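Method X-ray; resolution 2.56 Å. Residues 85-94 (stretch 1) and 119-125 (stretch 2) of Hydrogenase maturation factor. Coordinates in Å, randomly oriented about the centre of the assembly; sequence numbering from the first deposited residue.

Stretch 1 85-94: DLKKIVKSMA
Stretch 2 119-125: RIFINTS

The packing of an α-helix along a β-strand is governed by a simple match of periodicities: a helix offers side chains at spacings of three and four residues, a strand at every second residue. Residues 85-94 and 119-125 of this hydrogenase maturation factor provide a compact example. The first stretch is helical throughout, with phi/psi near -63/-44 and regular i-to-i+4 bonds, such as Met93 N to Ile89 O at 3.0 Å and Ala94 N to Val90 O at 2.8 Å. In the second, Arg119 precedes the strand with a positive phi (74/-72), and residues 120-125 are extended. Helix and strand run in nearly the same direction, their axes 20° apart (signed crossing angle -20°) and 11.8 Å apart at closest approach. The register is set by Leu86 CA to Ile120 CA, 8.9 Å, and Met93 CA to Thr124 CA, 10.6 Å.

Leu86, Ile89 and Met93 form the helical row; Ile120, Ile122 and Thr124 form the strand row, all three with CB directed toward the helix. No hydrogen bond crosses the contact, so its geometry rests on the fit of side chains that together bury a modest 220 Å².

The rotamers show how that fit is made. Leu86 has a sideways CA-to-CB bond, but its t,p conformation (-177°, 70°) carries the end of the side chain nearer the strand, placing CD1 3.8 Å from Ile120 CD1. Ile120 answers with a t,t conformation (-177°, 164°) that extends CD1 toward the helix. Ile89 points toward the strand and adopts m,t (-72°, 163°). Its branching lets it span two strand residues: Ile89 CD1 lies 4.2 Å from Ile120 CG2, while Ile89 CG2 lies 3.7 Å from Ile122 CD1. Ile122 is also m,t (-57°, 158°), so the two central isoleucines share a rotamer although their backbones differ.

Met93 closes the row with reach rather than branching. Its m,t,p conformation (-66°, -175°, 85°) extends the chain to SD and then turns the terminal methyl, so that Met93 CE sits 4.1 Å from both Ile122 CG2 and Thr124 CG2. Thr124 is p (49°), presenting its methyl to the methionine, while its OG1 is hydrogen-bonded elsewhere in the structure; an apolar contact is thus made without leaving the hydroxyl unsatisfied. Between these residues, Asn123 (t, 180°) directs its CB away, as strand alternation requires, and Lys87, Lys88 and Lys91 lie on the exposed part of the helix, beyond reach of the strand.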

# COMPACT_ATOMS: atom_id res chain seq x y z
N ASP C 85 -6.19 -16.02 3.07
CA ASP C 85 -6.72 -14.92 2.28
C ASP C 85 -5.84 -14.68 1.06
O ASP C 85 -6.34 -14.39 -0.03
CB ASP C 85 -6.83 -13.64 3.12
CG ASP C 85 -7.91 -13.72 4.20
OD1 ASP C 85 -8.40 -14.84 4.50
OD2 ASP C 85 -8.27 -12.66 4.74
N LEU C 86 -4.53 -14.82 1.26
CA LEU C 86 -3.58 -14.64 0.17
C LEU C 86 -3.74 -15.72 -0.91
O LEU C 86 -3.72 -15.40 -2.10
CB LEU C 86 -2.14 -14.61 0.70
CG LEU C 86 -1.04 -14.35 -0.34
CD1 LEU C 86 -1.06 -12.91 -0.86
CD2 LEU C 86 0.32 -14.70 0.25
N LYS C 87 -3.91 -16.97 -0.50
CA LYS C 87 -4.15 -18.06 -1.44
C LYS C 87 -5.40 -17.80 -2.29
O LYS C 87 -5.43 -18.15 -3.46
CB LYS C 87 -4.27 -19.40 -0.70
CG LYS C 87 -2.96 -19.93 -0.14
CD LYS C 87 -3.09 -21.35 0.36
CE LYS C 87 -1.76 -21.87 0.91
NZ LYS C 87 -1.87 -23.26 1.44
N LYS C 88 -6.41 -17.19 -1.68
CA LYS C 88 -7.65 -16.83 -2.38
C LYS C 88 -7.43 -15.72 -3.41
O LYS C 88 -7.98 -15.77 -4.51
CB LYS C 88 -8.74 -16.42 -1.38
CG LYS C 88 -9.43 -17.58 -0.68
CD LYS C 88 -10.09 -17.16 0.64
CE LYS C 88 -11.48 -16.55 0.44
NZ LYS C 88 -12.17 -16.34 1.75
N ILE C 89 -6.64 -14.72 -3.03
CA ILE C 89 -6.31 -13.61 -3.92
C ILE C 89 -5.52 -14.10 -5.13
O ILE C 89 -5.88 -13.80 -6.27
CB ILE C 89 -5.53 -12.50 -3.16
CG1 ILE C 89 -6.47 -11.76 -2.21
CG2 ILE C 89 -4.86 -11.52 -4.13
CD1 ILE C 89 -5.75 -10.95 -1.16
N VAL C 90 -4.48 -14.88 -4.86
CA VAL C 90 -3.59 -15.40 -5.89
C VAL C 90 -4.36 -16.31 -6.87
O VAL C 90 -4.23 -16.16 -8.09
CB VAL C 90 -2.36 -16.12 -5.26
CG1 VAL C 90 -1.46 -16.72 -6.31
CG2 VAL C 90 -1.55 -15.12 -4.42
N LYS C 91 -5.18 -17.21 -6.32
CA LYS C 91 -6.09 -18.05 -7.11
C LYS C 91 -6.98 -17.23 -8.06
O LYS C 91 -7.09 -17.55 -9.24
CB LYS C 91 -6.97 -18.90 -6.18
CG LYS C 91 -7.78 -20.00 -6.86
CD LYS C 91 -8.75 -20.63 -5.88
CE LYS C 91 -9.35 -21.93 -6.42
NZ LYS C 91 -10.34 -21.67 -7.51
N SER C 92 -7.61 -16.18 -7.52
CA SER C 92 -8.44 -15.27 -8.31
C SER C 92 -7.66 -14.59 -9.43
O SER C 92 -8.18 -14.39 -10.53
CB SER C 92 -9.07 -14.21 -7.42
OG SER C 92 -10.07 -14.76 -6.61
N MET C 93 -6.41 -14.25 -9.15
CA MET C 93 -5.49 -13.72 -10.15
C MET C 93 -5.18 -14.77 -11.21
O MET C 93 -5.20 -14.46 -12.41
CB MET C 93 -4.19 -13.21 -9.52
CG MET C 93 -4.37 -12.02 -8.61
SD MET C 93 -2.82 -11.36 -8.00
CE MET C 93 -2.32 -10.27 -9.32
N ALA C 94 -4.89 -15.99 -10.80
CA ALA C 94 -4.63 -17.06 -11.76
C ALA C 94 -5.82 -17.26 -12.70
O ALA C 94 -5.64 -17.33 -13.91
CB ALA C 94 -4.26 -18.36 -11.06
N ARG C 119 -3.10 -4.39 5.36
CA ARG C 119 -3.28 -5.75 4.86
C ARG C 119 -2.49 -6.09 3.60
O ARG C 119 -1.52 -6.85 3.68
CB ARG C 119 -4.77 -6.09 4.67
CG ARG C 119 -5.64 -6.03 5.92
CD ARG C 119 -7.07 -6.12 5.46
NE ARG C 119 -8.06 -5.91 6.50
CZ ARG C 119 -8.96 -4.93 6.51
NH1 ARG C 119 -9.01 -4.03 5.55
NH2 ARG C 119 -9.82 -4.86 7.53
N ILE C 120 -2.89 -5.55 2.44
CA ILE C 120 -2.26 -5.88 1.16
C ILE C 120 -2.60 -4.91 0.02
O ILE C 120 -3.78 -4.60 -0.21
CB ILE C 120 -2.59 -7.34 0.72
CG1 ILE C 120 -1.88 -7.72 -0.58
CG2 ILE C 120 -4.10 -7.56 0.61
CD1 ILE C 120 -1.83 -9.22 -0.85
N PHE C 121 -1.58 -4.42 -0.67
CA PHE C 121 -1.75 -3.72 -1.95
C PHE C 121 -1.13 -4.54 -3.07
O PHE C 121 -0.17 -5.28 -2.85
CB PHE C 121 -1.13 -2.32 -1.95
CG PHE C 121 -1.71 -1.39 -0.92
CD1 PHE C 121 -3.08 -1.38 -0.66
CD2 PHE C 121 -0.90 -0.51 -0.23
CE1 PHE C 121 -3.61 -0.52 0.28
CE2 PHE C 121 -1.43 0.35 0.71
CZ PHE C 121 -2.78 0.34 0.97
N ILE C 122 -1.67 -4.38 -4.27
CA ILE C 122 -1.14 -5.05 -5.44
C ILE C 122 -0.97 -4.07 -6.61
O ILE C 122 -1.88 -3.29 -6.91
CB ILE C 122 -2.03 -6.25 -5.87
CG1 ILE C 122 -2.17 -7.24 -4.71
CG2 ILE C 122 -1.44 -6.96 -7.08
CD1 ILE C 122 -3.40 -8.14 -4.79
N ASN C 123 0.19 -4.12 -7.25
CA ASN C 123 0.39 -3.43 -8.51
C ASN C 123 0.55 -4.41 -9.65
O ASN C 123 1.25 -5.41 -9.52
CB ASN C 123 1.59 -2.49 -8.45
CG ASN C 123 1.82 -1.76 -9.76
OD1 ASN C 123 2.32 -2.33 -10.73
ND2 ASN C 123 1.42 -0.49 -9.81
N THR C 124 -0.09 -4.12 -10.78
CA THR C 124 0.13 -4.91 -11.97
C THR C 124 0.51 -4.01 -13.13
O THR C 124 -0.03 -2.91 -13.27
CB THR C 124 -1.13 -5.75 -12.36
OG1 THR C 124 -2.30 -4.92 -12.35
CG2 THR C 124 -1.32 -6.89 -11.39
N SER C 125 1.46 -4.48 -13.94
CA SER C 125 1.74 -3.84 -15.24
C SER C 125 1.40 -4.81 -16.36
O SER C 125 1.36 -6.02 -16.15
CB SER C 125 3.19 -3.40 -15.34
OG SER C 125 3.54 -2.57 -14.25